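PDB 1PQ4: periplasmic binding protein component of an ABC type zinc uptake transporter, which probably captures zinc in the periplasm and delivers it to an ABC-type transporter for uptake into the cell. Local coordinates for residues Glu175-Glu180 with Ser275-Val280; Arg143-Ile148 with Ala169-Leu174; Ile212-Glu217 with Thr249-Ala254. All coordinates share one frame; numbering follows the deposited sequence.

Interaction 1 (Glu175-Glu180 with Ser275-Val280); sequences ERLNQE and SNLKAV
The shortest polar bond of this contact runs from Lys278 NZ to Glu180 OE2, 3.1 Å, and a weak second one reaches OE1, so the ammonium group faces both oxygens of one carboxylate in a lopsided fork. OE2 is met on its syn side, with NZ lifted 29° out of the carboxylate plane. The same oxygen also lies 3.1 Å from Lys278 CD, which shows how closely the methylene chain passes the acid before the charged end arrives. That chain starts beside its backbone N and bends at CG-CD (chi3 -140°), crossing both Glu180 and Leu177. Its apolar middle is used as well as its charge: Leu177 CD1 rests 3.6 Å from Lys278 CE and also touches CG. The two segments run nearly parallel, 11° between helix directions, with axes 10.8 Å apart. This is how the C-terminal helix 273-288 lies along the long helix 160-185, which bridges the two lobes, as in other metal-binding proteins of the solute-binding protein 9 family. On the buried side of the contact, Leu177 CD2 approaches Leu277 CD1 at 4.3 Å, and Leu181 touches both Leu277 and Lys278. Were Lys278 an alanine, the Glu180 carboxylate would probably lose its positive mate and Leu177 CD1 the methylenes packed against it. Arg176 NH2 stands 5.3 Å from Lys278 NZ, a like charge, which the Glu180 carboxylate bonded to the lysine may help to offset. On another side of helix 160-185, Asn178 ND2 bonds Glu175 OE2, an oxygen that also forms a salt bridge with Lys142 of helix 138-155. Leu277 leans on Trp200, and its side chain comes to about 13 Å from the bound zinc ion.

Interaction 2 (Arg143-Ile148 with Ala169-Leu174); sequences RQATTI and AFLAEL
Two different first torsions bring Phe170 and Leu171 against Ala145 and Thr146. Phe170 has its CG anti to the backbone N (chi1 -171°), whereas Leu171 keeps its CG beside its own backbone N (chi1 -63°), and the neighbours thus send a ring and a branched tip to adjoining places on the other helix. The methyl of Ala145 meets the ring obliquely, its CB 3.8 Å from Phe170 CD1 and nearly as close to CE1. Leu174, one turn on from Phe170, sets CD1 over the centre of one ring face, 3.7 Å above the plane. Helices 138-155 and 160-185 form an antiparallel helical hairpin, and here their segments run at 178° with axes 10.2 Å apart. The backbones come nearest at Ala145 and Leu171, whose CA atoms are 7.8 Å apart. At the outer border of the contact Leu171 crosses Thr146 at about a right angle, and both its methyls, CD1 and CD2, stand 4.1 Å from Thr146 OG1. That approach is van der Waals only; the hydroxyl bonds the backbone oxygen of Lys142 in its own helix. Helix 10-20 packs against the hairpin here: Phe15 and Lys18 touch the Phe170 ring, and Ile19 touches Ala145.

Interaction 3 (Ile212-Glu217 with Thr249-Ala254); sequences IPIEVE and TKSSEA
No ring, amide or carboxylate enters the contact where Ile214 meets Ser251 and Ser252; it is made by one branched side chain set against two hydroxyls. The longer branch of Ile214 ends at Ser252, CD1 being 3.5 Å from OG and 4.0 Å from Ser252 CA. The shorter branch, CG2, lies 3.9 Å from Ser251 OG. With CG1 beside the backbone N and CG2 anti to it (chi1 -65°), one isoleucine covers two consecutive serines. Ile214 follows the end of strand 210-213, while the serines belong to the first turn of helix 250-259, so the contact ties a strand end to a helix start within an alpha/beta lobe; Leu229 of helix 223-234 and Val241 of strand 240-244 also pack on Ile214. The buried hydroxyls face an apolar group here but find polar partners nearby: Ser251 OG bonds Glu220 OE2, and Ser252 OG makes a weak bond to the backbone oxygen of Phe242. Next to Ile214, the end of the Glu215 side chain leads away from the serines, and its OE1 is hydrogen-bonded to ND1 of the zinc ligand His197, a second-shell bond consistent with positioning that imidazole.

Interactions 1 and 2 use adjoining segments of helix 160-185, with centres 14 Å apart, and bind it to two different helices: the antiparallel 138-155 and the nearly parallel 273-288. Both are partly buried. Interaction 2 has no polar bond between its segments, whereas interaction 1 adds a salt bridge toward the outside to leucine packing within. Interaction 3, fully buried, has its centre 33 Å from that of interaction 2, on the opposite side of the chain's centre, and is nested in the loop that interaction 1 closes. There a residue just past a strand meets the first turn of a helix, instead of two helices side by side. Interaction 2 lies away from the zinc site; interactions 1 and 3 each have a side chain about 13 Å from the ion.

Interaction 1 (Glu175-Glu180 with Ser275-Val280)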
ATOM      1  N   GLU A 175       1.036   4.860 -16.137  1.00 17.53           N
ATOM      2  CA  GLU A 175      -0.156   5.173 -16.937  1.00 18.22           C
ATOM      3  C   GLU A 175      -0.613   3.935 -17.659  1.00 15.31           C
ATOM      4  O   GLU A 175      -1.800   3.662 -17.761  1.00 17.36           O
ATOM      5  CB  GLU A 175       0.121   6.268 -17.985  1.00 22.36           C
ATOM      6  CG  GLU A 175      -0.612   7.534 -17.664  1.00 41.27           C
ATOM      7  CD  GLU A 175      -2.092   7.285 -17.435  1.00 44.08           C
ATOM      8  OE1 GLU A 175      -2.857   7.240 -18.419  1.00 50.63           O
ATOM      9  OE2 GLU A 175      -2.496   7.109 -16.271  1.00 46.27           O
ATOM     10  N   ARG A 176       0.336   3.172 -18.161  1.00 18.23           N
ATOM     11  CA  ARG A 176      -0.011   1.931 -18.869  1.00 19.93           C
ATOM     12  C   ARG A 176      -0.685   0.941 -17.879  1.00 19.52           C
ATOM     13  O   ARG A 176      -1.730   0.374 -18.167  1.00 17.78           O
ATOM     14  CB  ARG A 176       1.259   1.357 -19.498  1.00 20.85           C
ATOM     15  CG  ARG A 176       1.111  -0.001 -20.158  1.00 33.54           C
ATOM     16  CD  ARG A 176       2.445  -0.661 -19.947  1.00 49.19           C
ATOM     17  NE  ARG A 176       2.585  -2.015 -20.442  1.00 62.00           N
ATOM     18  CZ  ARG A 176       3.643  -2.766 -20.157  1.00 70.19           C
ATOM     19  NH1 ARG A 176       4.605  -2.259 -19.388  1.00 69.78           N
ATOM     20  NH2 ARG A 176       3.744  -4.007 -20.630  1.00 72.69           N
ATOM     21  N   LEU A 177      -0.125   0.819 -16.675  1.00 16.91           N
ATOM     22  CA  LEU A 177      -0.726  -0.037 -15.643  1.00 13.41           C
ATOM     23  C   LEU A 177      -2.123   0.444 -15.306  1.00 13.09           C
ATOM     24  O   LEU A 177      -3.073  -0.342 -15.182  1.00 19.07           O
ATOM     25  CB  LEU A 177       0.139   0.001 -14.410  1.00 12.19           C
ATOM     26  CG  LEU A 177      -0.403  -0.790 -13.217  1.00 19.91           C
ATOM     27  CD1 LEU A 177      -0.388  -2.284 -13.535  1.00 21.46           C
ATOM     28  CD2 LEU A 177       0.532  -0.539 -12.033  1.00 18.35           C
ATOM     29  N   ASN A 178      -2.270   1.763 -15.149  1.00 15.86           N
ATOM     30  CA  ASN A 178      -3.571   2.325 -14.843  1.00 16.63           C
ATOM     31  C   ASN A 178      -4.639   1.978 -15.890  1.00 21.44           C
ATOM     32  O   ASN A 178      -5.801   1.661 -15.553  1.00 20.54           O
ATOM     33  CB  ASN A 178      -3.444   3.861 -14.707  1.00 23.19           C
ATOM     34  CG  ASN A 178      -4.775   4.537 -14.420  1.00 27.98           C
ATOM     35  OD1 ASN A 178      -5.491   4.167 -13.489  1.00 28.99           O
ATOM     36  ND2 ASN A 178      -5.102   5.548 -15.213  1.00 35.31           N
ATOM     37  N   GLN A 179      -4.275   2.099 -17.165  1.00 18.02           N
ATOM     38  CA  GLN A 179      -5.207   1.756 -18.253  1.00 22.32           C
ATOM     39  C   GLN A 179      -5.548   0.246 -18.189  1.00 20.43           C
ATOM     40  O   GLN A 179      -6.705  -0.169 -18.383  1.00 22.52           O
ATOM     41  CB  GLN A 179      -4.548   2.037 -19.641  1.00 25.91           C
ATOM     42  CG  GLN A 179      -5.268   3.080 -20.502  1.00 45.79           C
ATOM     43  CD  GLN A 179      -5.331   2.672 -21.996  1.00 59.16           C
ATOM     44  OE1 GLN A 179      -4.356   2.138 -22.557  1.00 58.48           O
ATOM     45  NE2 GLN A 179      -6.479   2.933 -22.640  1.00 61.02           N
ATOM     46  N   GLU A 180      -4.524  -0.564 -17.955  1.00 17.48           N
ATOM     47  CA  GLU A 180      -4.696  -2.013 -17.898  1.00 24.59           C
ATOM     48  C   GLU A 180      -5.645  -2.393 -16.755  1.00 25.27           C
ATOM     49  O   GLU A 180      -6.560  -3.193 -16.942  1.00 21.17           O
ATOM     50  CB  GLU A 180      -3.327  -2.653 -17.697  1.00 28.99           C
ATOM     51  CG  GLU A 180      -3.217  -4.092 -18.072  1.00 40.36           C
ATOM     52  CD  GLU A 180      -1.779  -4.580 -17.978  1.00 43.44           C
ATOM     53  OE1 GLU A 180      -0.866  -3.777 -18.284  1.00 45.34           O
ATOM     54  OE2 GLU A 180      -1.562  -5.759 -17.616  1.00 47.15           O
ATOM     55  N   SER A 275       2.881  -6.351 -10.698  1.00 15.69           N
ATOM     56  CA  SER A 275       2.205  -7.618 -10.988  1.00 19.39           C
ATOM     57  C   SER A 275       1.224  -7.957  -9.881  1.00 15.73           C
ATOM     58  O   SER A 275       0.182  -8.529 -10.146  1.00 16.19           O
ATOM     59  CB  SER A 275       3.234  -8.739 -11.222  1.00 28.75           C
ATOM     60  OG  SER A 275       3.876  -9.083 -10.024  1.00 42.06           O
ATOM     61  N   ASN A 276       1.514  -7.583  -8.627  1.00 12.33           N
ATOM     62  CA  ASN A 276       0.526  -7.841  -7.547  1.00 12.46           C
ATOM     63  C   ASN A 276      -0.764  -7.074  -7.788  1.00 16.05           C
ATOM     64  O   ASN A 276      -1.865  -7.619  -7.633  1.00 15.40           O
ATOM     65  CB  ASN A 276       1.105  -7.406  -6.193  1.00 16.43           C
ATOM     66  CG  ASN A 276       0.151  -7.707  -5.020  1.00 17.55           C
ATOM     67  OD1 ASN A 276      -0.310  -6.803  -4.305  1.00 19.87           O
ATOM     68  ND2 ASN A 276      -0.156  -8.972  -4.838  1.00 17.23           N
ATOM     69  N   LEU A 277      -0.663  -5.797  -8.188  1.00 15.86           N
ATOM     70  CA  LEU A 277      -1.880  -5.022  -8.413  1.00 13.50           C
ATOM     71  C   LEU A 277      -2.724  -5.629  -9.546  1.00 17.84           C
ATOM     72  O   LEU A 277      -3.942  -5.586  -9.491  1.00 14.75           O
ATOM     73  CB  LEU A 277      -1.562  -3.583  -8.774  1.00 16.71           C
ATOM     74  CG  LEU A 277      -1.460  -2.650  -7.588  1.00 18.38           C
ATOM     75  CD1 LEU A 277      -1.378  -1.172  -8.186  1.00 18.93           C
ATOM     76  CD2 LEU A 277      -2.689  -2.830  -6.686  1.00 22.70           C
ATOM     77  N   LYS A 278      -2.072  -6.150 -10.578  1.00 14.87           N
ATOM     78  CA  LYS A 278      -2.837  -6.764 -11.660  1.00 21.22           C
ATOM     79  C   LYS A 278      -3.495  -8.043 -11.150  1.00 16.10           C
ATOM     80  O   LYS A 278      -4.639  -8.323 -11.483  1.00 19.75           O
ATOM     81  CB  LYS A 278      -1.944  -7.111 -12.854  1.00 24.50           C
ATOM     82  CG  LYS A 278      -1.360  -5.905 -13.512  1.00 36.51           C
ATOM     83  CD  LYS A 278      -0.552  -6.298 -14.746  1.00 47.69           C
ATOM     84  CE  LYS A 278       0.719  -5.465 -14.862  1.00 50.71           C
ATOM     85  NZ  LYS A 278       1.215  -5.570 -16.255  1.00 58.70           N
ATOM     86  N   ALA A 279      -2.788  -8.809 -10.327  1.00 19.36           N
ATOM     87  CA  ALA A 279      -3.408 -10.028  -9.775  1.00 17.33           C
ATOM     88  C   ALA A 279      -4.607  -9.643  -8.918  1.00 20.45           C
ATOM     89  O   ALA A 279      -5.646 -10.327  -8.935  1.00 20.44           O
ATOM     90  CB  ALA A 279      -2.383 -10.832  -8.940  1.00 17.28           C
ATOM     91  N   VAL A 280      -4.478  -8.547  -8.146  1.00 17.23           N
ATOM     92  CA  VAL A 280      -5.584  -8.100  -7.298  1.00 13.33           C
ATOM     93  C   VAL A 280      -6.814  -7.767  -8.110  1.00 15.02           C
ATOM     94  O   VAL A 280      -7.958  -8.179  -7.781  1.00 17.15           O
ATOM     95  CB  VAL A 280      -5.194  -6.848  -6.410  1.00 15.70           C
ATOM     96  CG1 VAL A 280      -6.434  -6.266  -5.726  1.00 14.59           C
ATOM     97  CG2 VAL A 280      -4.198  -7.312  -5.320  1.00 17.90           C
TER

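Interaction 2 (Arg143-Ile148 with Ala169-Leu174)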
ATOM      1  N   ARG A 143       2.494  10.703  -8.176  1.00 16.81           N
ATOM      2  CA  ARG A 143       2.887  11.847  -7.322  1.00 19.45           C
ATOM      3  C   ARG A 143       3.973  11.441  -6.364  1.00 17.29           C
ATOM      4  O   ARG A 143       4.924  12.204  -6.173  1.00 15.89           O
ATOM      5  CB  ARG A 143       1.693  12.362  -6.507  1.00 24.08           C
ATOM      6  CG  ARG A 143       0.423  12.525  -7.306  1.00 41.95           C
ATOM      7  CD  ARG A 143       0.624  13.519  -8.406  1.00 52.81           C
ATOM      8  NE  ARG A 143      -0.621  13.915  -9.056  1.00 64.89           N
ATOM      9  CZ  ARG A 143      -0.803  15.110  -9.616  1.00 72.30           C
ATOM     10  NH1 ARG A 143       0.179  16.012  -9.589  1.00 74.23           N
ATOM     11  NH2 ARG A 143      -1.953  15.403 -10.215  1.00 74.10           N
ATOM     12  N   GLN A 144       3.856  10.242  -5.739  1.00 14.74           N
ATOM     13  CA  GLN A 144       4.919   9.832  -4.805  1.00 12.38           C
ATOM     14  C   GLN A 144       6.240   9.709  -5.522  1.00 14.43           C
ATOM     15  O   GLN A 144       7.279  10.140  -5.018  1.00 14.84           O
ATOM     16  CB  GLN A 144       4.561   8.494  -4.143  1.00 17.40           C
ATOM     17  CG  GLN A 144       3.348   8.585  -3.195  1.00 13.72           C
ATOM     18  CD  GLN A 144       2.643   7.234  -3.041  1.00 16.84           C
ATOM     19  OE1 GLN A 144       3.214   6.291  -2.507  1.00 17.74           O
ATOM     20  NE2 GLN A 144       1.402   7.151  -3.525  1.00 16.18           N
ATOM     21  N   ALA A 145       6.204   9.110  -6.711  1.00 12.75           N
ATOM     22  CA  ALA A 145       7.417   8.923  -7.472  1.00 10.95           C
ATOM     23  C   ALA A 145       8.091  10.252  -7.832  1.00 12.50           C
ATOM     24  O   ALA A 145       9.321  10.348  -7.798  1.00 14.23           O
ATOM     25  CB  ALA A 145       7.116   8.128  -8.804  1.00 11.45           C
ATOM     26  N   THR A 146       7.280  11.216  -8.258  1.00 13.48           N
ATOM     27  CA  THR A 146       7.826  12.538  -8.630  1.00 13.79           C
ATOM     28  C   THR A 146       8.541  13.190  -7.427  1.00 15.75           C
ATOM     29  O   THR A 146       9.655  13.659  -7.539  1.00 16.42           O
ATOM     30  CB  THR A 146       6.702  13.409  -9.153  1.00 17.18           C
ATOM     31  OG1 THR A 146       6.160  12.763 -10.301  1.00 17.77           O
ATOM     32  CG2 THR A 146       7.201  14.824  -9.539  1.00 20.04           C
ATOM     33  N   THR A 147       7.908  13.138  -6.261  1.00 15.54           N
ATOM     34  CA  THR A 147       8.454  13.715  -5.036  1.00 17.36           C
ATOM     35  C   THR A 147       9.734  12.996  -4.709  1.00 17.74           C
ATOM     36  O   THR A 147      10.755  13.612  -4.409  1.00 15.61           O
ATOM     37  CB  THR A 147       7.430  13.579  -3.874  1.00 19.73           C
ATOM     38  OG1 THR A 147       6.253  14.342  -4.185  1.00 20.47           O
ATOM     39  CG2 THR A 147       8.034  14.069  -2.527  1.00 19.93           C
ATOM     40  N   ILE A 148       9.715  11.665  -4.770  1.00 14.51           N
ATOM     41  CA  ILE A 148      10.941  10.950  -4.444  1.00 13.30           C
ATOM     42  C   ILE A 148      12.116  11.276  -5.377  1.00 12.09           C
ATOM     43  O   ILE A 148      13.256  11.511  -4.918  1.00 14.67           O
ATOM     44  CB  ILE A 148      10.662   9.414  -4.423  1.00 14.61           C
ATOM     45  CG1 ILE A 148       9.620   9.092  -3.319  1.00 17.61           C
ATOM     46  CG2 ILE A 148      11.970   8.664  -4.220  1.00 19.70           C
ATOM     47  CD1 ILE A 148       9.048   7.678  -3.371  1.00 28.05           C
ATOM     48  N   ALA A 169      10.381   7.096 -17.136  1.00 14.61           N
ATOM     49  CA  ALA A 169      10.097   5.714 -17.497  1.00 14.64           C
ATOM     50  C   ALA A 169       9.042   5.158 -16.547  1.00 15.81           C
ATOM     51  O   ALA A 169       8.041   4.557 -16.953  1.00 16.26           O
ATOM     52  CB  ALA A 169      11.408   4.857 -17.422  1.00 13.86           C
ATOM     53  N   PHE A 170       9.258   5.351 -15.249  1.00 13.57           N
ATOM     54  CA  PHE A 170       8.265   4.835 -14.296  1.00 11.61           C
ATOM     55  C   PHE A 170       6.893   5.519 -14.441  1.00 11.12           C
ATOM     56  O   PHE A 170       5.881   4.838 -14.334  1.00 12.42           O
ATOM     57  CB  PHE A 170       8.807   4.993 -12.854  1.00 12.16           C
ATOM     58  CG  PHE A 170       7.968   4.308 -11.790  1.00 16.49           C
ATOM     59  CD1 PHE A 170       7.929   4.835 -10.501  1.00 18.33           C
ATOM     60  CD2 PHE A 170       7.291   3.117 -12.060  1.00 17.18           C
ATOM     61  CE1 PHE A 170       7.224   4.173  -9.499  1.00 17.45           C
ATOM     62  CE2 PHE A 170       6.594   2.455 -11.098  1.00 13.21           C
ATOM     63  CZ  PHE A 170       6.553   2.980  -9.801  1.00 19.30           C
ATOM     64  N   LEU A 171       6.810   6.848 -14.677  1.00 13.56           N
ATOM     65  CA  LEU A 171       5.469   7.459 -14.831  1.00 11.01           C
ATOM     66  C   LEU A 171       4.724   6.879 -16.041  1.00 15.46           C
ATOM     67  O   LEU A 171       3.511   6.679 -15.995  1.00 15.62           O
ATOM     68  CB  LEU A 171       5.534   8.999 -15.006  1.00 12.78           C
ATOM     69  CG  LEU A 171       6.118   9.734 -13.770  1.00 17.90           C
ATOM     70  CD1 LEU A 171       6.391  11.247 -14.112  1.00 19.49           C
ATOM     71  CD2 LEU A 171       5.124   9.565 -12.566  1.00 20.47           C
ATOM     72  N   ALA A 172       5.446   6.609 -17.132  1.00 16.16           N
ATOM     73  CA  ALA A 172       4.782   6.046 -18.333  1.00 16.95           C
ATOM     74  C   ALA A 172       4.279   4.614 -18.043  1.00 15.88           C
ATOM     75  O   ALA A 172       3.219   4.199 -18.526  1.00 15.18           O
ATOM     76  CB  ALA A 172       5.794   6.052 -19.514  1.00 16.47           C
ATOM     77  N   GLU A 173       5.073   3.843 -17.301  1.00 14.48           N
ATOM     78  CA  GLU A 173       4.666   2.498 -16.912  1.00 15.62           C
ATOM     79  C   GLU A 173       3.415   2.616 -16.049  1.00 15.22           C
ATOM     80  O   GLU A 173       2.494   1.809 -16.151  1.00 15.34           O
ATOM     81  CB  GLU A 173       5.735   1.796 -16.049  1.00 21.65           C
ATOM     82  CG  GLU A 173       7.036   1.395 -16.712  1.00 31.13           C
ATOM     83  CD  GLU A 173       8.054   0.867 -15.672  1.00 40.84           C
ATOM     84  OE1 GLU A 173       7.701  -0.006 -14.848  1.00 40.39           O
ATOM     85  OE2 GLU A 173       9.215   1.335 -15.674  1.00 52.59           O
ATOM     86  N   LEU A 174       3.393   3.595 -15.149  1.00 15.15           N
ATOM     87  CA  LEU A 174       2.216   3.730 -14.284  1.00 14.25           C
ATOM     88  C   LEU A 174       0.940   4.033 -15.083  1.00 16.93           C
ATOM     89  O   LEU A 174      -0.143   3.568 -14.715  1.00 14.35           O
ATOM     90  CB  LEU A 174       2.455   4.831 -13.199  1.00 12.82           C
ATOM     91  CG  LEU A 174       3.516   4.368 -12.168  1.00 17.20           C
ATOM     92  CD1 LEU A 174       4.106   5.552 -11.373  1.00 16.61           C
ATOM     93  CD2 LEU A 174       2.834   3.395 -11.223  1.00 17.31           C
TER

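Interaction 3 (Ile212-Glu217 with Thr249-Ala254)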
ATOM      1  N   ILE A 212     -15.824  -3.118   1.080  1.00 18.03           N
ATOM      2  CA  ILE A 212     -16.648  -3.357   2.273  1.00 20.54           C
ATOM      3  C   ILE A 212     -15.697  -4.047   3.246  1.00 20.01           C
ATOM      4  O   ILE A 212     -15.283  -5.199   3.051  1.00 20.43           O
ATOM      5  CB  ILE A 212     -17.852  -4.302   1.957  1.00 24.95           C
ATOM      6  CG1 ILE A 212     -18.783  -3.626   0.935  1.00 27.56           C
ATOM      7  CG2 ILE A 212     -18.628  -4.606   3.231  1.00 24.85           C
ATOM      8  CD1 ILE A 212     -19.806  -4.553   0.283  1.00 28.05           C
ATOM      9  N   PRO A 213     -15.309  -3.343   4.297  1.00 18.54           N
ATOM     10  CA  PRO A 213     -14.383  -3.982   5.226  1.00 19.93           C
ATOM     11  C   PRO A 213     -15.031  -4.765   6.336  1.00 19.06           C
ATOM     12  O   PRO A 213     -16.141  -4.451   6.769  1.00 21.64           O
ATOM     13  CB  PRO A 213     -13.571  -2.795   5.765  1.00 26.50           C
ATOM     14  CG  PRO A 213     -14.599  -1.694   5.802  1.00 24.21           C
ATOM     15  CD  PRO A 213     -15.342  -1.874   4.484  1.00 22.74           C
ATOM     16  N   ILE A 214     -14.333  -5.799   6.777  1.00 16.13           N
ATOM     17  CA  ILE A 214     -14.822  -6.623   7.883  1.00 19.62           C
ATOM     18  C   ILE A 214     -14.262  -6.050   9.211  1.00 22.78           C
ATOM     19  O   ILE A 214     -14.981  -5.953  10.204  1.00 26.83           O
ATOM     20  CB  ILE A 214     -14.312  -8.089   7.761  1.00 17.06           C
ATOM     21  CG1 ILE A 214     -14.892  -8.760   6.527  1.00 20.80           C
ATOM     22  CG2 ILE A 214     -14.754  -8.926   9.010  1.00 20.77           C
ATOM     23  CD1 ILE A 214     -14.181 -10.039   6.093  1.00 28.05           C
ATOM     24  N   GLU A 215     -12.973  -5.740   9.255  1.00 20.32           N
ATOM     25  CA  GLU A 215     -12.437  -5.196  10.509  1.00 30.72           C
ATOM     26  C   GLU A 215     -13.108  -3.870  10.833  1.00 36.29           C
ATOM     27  O   GLU A 215     -13.529  -3.142   9.940  1.00 39.72           O
ATOM     28  CB  GLU A 215     -10.913  -4.996  10.446  1.00 32.04           C
ATOM     29  CG  GLU A 215     -10.451  -3.838   9.619  1.00 44.34           C
ATOM     30  CD  GLU A 215      -9.115  -3.234  10.099  1.00 48.80           C
ATOM     31  OE1 GLU A 215      -8.088  -3.961  10.197  1.00 41.01           O
ATOM     32  OE2 GLU A 215      -9.114  -2.002  10.370  1.00 53.61           O
ATOM     33  N   VAL A 216     -13.234  -3.567  12.117  1.00 43.05           N
ATOM     34  CA  VAL A 216     -13.831  -2.305  12.546  1.00 51.49           C
ATOM     35  C   VAL A 216     -12.853  -1.630  13.489  1.00 53.49           C
ATOM     36  O   VAL A 216     -12.470  -2.215  14.501  1.00 55.64           O
ATOM     37  CB  VAL A 216     -15.166  -2.518  13.287  1.00 55.37           C
ATOM     38  CG1 VAL A 216     -16.286  -2.774  12.289  1.00 58.28           C
ATOM     39  CG2 VAL A 216     -15.040  -3.693  14.244  1.00 60.93           C
ATOM     40  N   GLU A 217     -12.433  -0.416  13.140  1.00 56.90           N
ATOM     41  CA  GLU A 217     -11.496   0.313  13.973  1.00 56.76           C
ATOM     42  C   GLU A 217     -10.298  -0.536  14.350  1.00 57.80           C
ATOM     43  O   GLU A 217      -9.914  -0.600  15.521  1.00 59.00           O
ATOM     44  N   THR A 249      -7.225 -14.657   8.877  1.00 23.09           N
ATOM     45  CA  THR A 249      -8.328 -14.744   7.908  1.00 22.01           C
ATOM     46  C   THR A 249      -9.509 -15.463   8.539  1.00 20.78           C
ATOM     47  O   THR A 249     -10.460 -15.802   7.849  1.00 21.82           O
ATOM     48  CB  THR A 249      -7.936 -15.535   6.674  1.00 22.68           C
ATOM     49  OG1 THR A 249      -7.466 -16.829   7.083  1.00 20.83           O
ATOM     50  CG2 THR A 249      -6.804 -14.817   5.905  1.00 18.67           C
ATOM     51  N   LYS A 250      -9.455 -15.679   9.856  1.00 24.93           N
ATOM     52  CA  LYS A 250     -10.523 -16.396  10.548  1.00 25.10           C
ATOM     53  C   LYS A 250     -11.928 -15.856  10.259  1.00 25.49           C
ATOM     54  O   LYS A 250     -12.815 -16.626   9.911  1.00 20.66           O
ATOM     55  CB  LYS A 250     -10.271 -16.417  12.071  1.00 24.73           C
ATOM     56  CG  LYS A 250     -11.166 -17.436  12.801  1.00 35.69           C
ATOM     57  CD  LYS A 250     -11.082 -17.299  14.323  1.00 38.35           C
ATOM     58  CE  LYS A 250      -9.645 -17.407  14.798  1.00 48.64           C
ATOM     59  NZ  LYS A 250      -9.373 -16.643  16.062  1.00 56.26           N
ATOM     60  N   SER A 251     -12.173 -14.548  10.379  1.00 24.29           N
ATOM     61  CA  SER A 251     -13.530 -14.100  10.086  1.00 24.30           C
ATOM     62  C   SER A 251     -13.899 -14.088   8.612  1.00 20.62           C
ATOM     63  O   SER A 251     -15.068 -14.268   8.275  1.00 23.05           O
ATOM     64  CB  SER A 251     -13.862 -12.751  10.771  1.00 31.64           C
ATOM     65  OG  SER A 251     -12.780 -11.867  10.754  1.00 36.65           O
ATOM     66  N   SER A 252     -12.931 -13.916   7.723  1.00 17.88           N
ATOM     67  CA  SER A 252     -13.231 -13.950   6.306  1.00 23.84           C
ATOM     68  C   SER A 252     -13.707 -15.371   5.974  1.00 18.91           C
ATOM     69  O   SER A 252     -14.641 -15.547   5.214  1.00 18.70           O
ATOM     70  CB  SER A 252     -11.981 -13.644   5.465  1.00 22.18           C
ATOM     71  OG  SER A 252     -11.504 -12.322   5.721  1.00 28.37           O
ATOM     72  N   GLU A 253     -13.032 -16.361   6.567  1.00 19.03           N
ATOM     73  CA  GLU A 253     -13.372 -17.779   6.341  1.00 20.07           C
ATOM     74  C   GLU A 253     -14.761 -18.115   6.886  1.00 17.62           C
ATOM     75  O   GLU A 253     -15.528 -18.817   6.247  1.00 21.01           O
ATOM     76  CB  GLU A 253     -12.316 -18.682   7.003  1.00 17.42           C
ATOM     77  CG  GLU A 253     -10.957 -18.628   6.323  1.00 17.51           C
ATOM     78  CD  GLU A 253      -9.880 -19.412   7.045  1.00 25.71           C
ATOM     79  OE1 GLU A 253     -10.041 -20.633   7.248  1.00 19.18           O
ATOM     80  OE2 GLU A 253      -8.843 -18.822   7.405  1.00 29.57           O
ATOM     81  N   ALA A 254     -15.095 -17.574   8.044  1.00 17.57           N
ATOM     82  CA  ALA A 254     -16.400 -17.864   8.636  1.00 18.51           C
ATOM     83  C   ALA A 254     -17.475 -17.235   7.788  1.00 21.73           C
ATOM     84  O   ALA A 254     -18.521 -17.830   7.556  1.00 21.50           O
ATOM     85  CB  ALA A 254     -16.460 -17.343  10.095  1.00 20.37           C
TER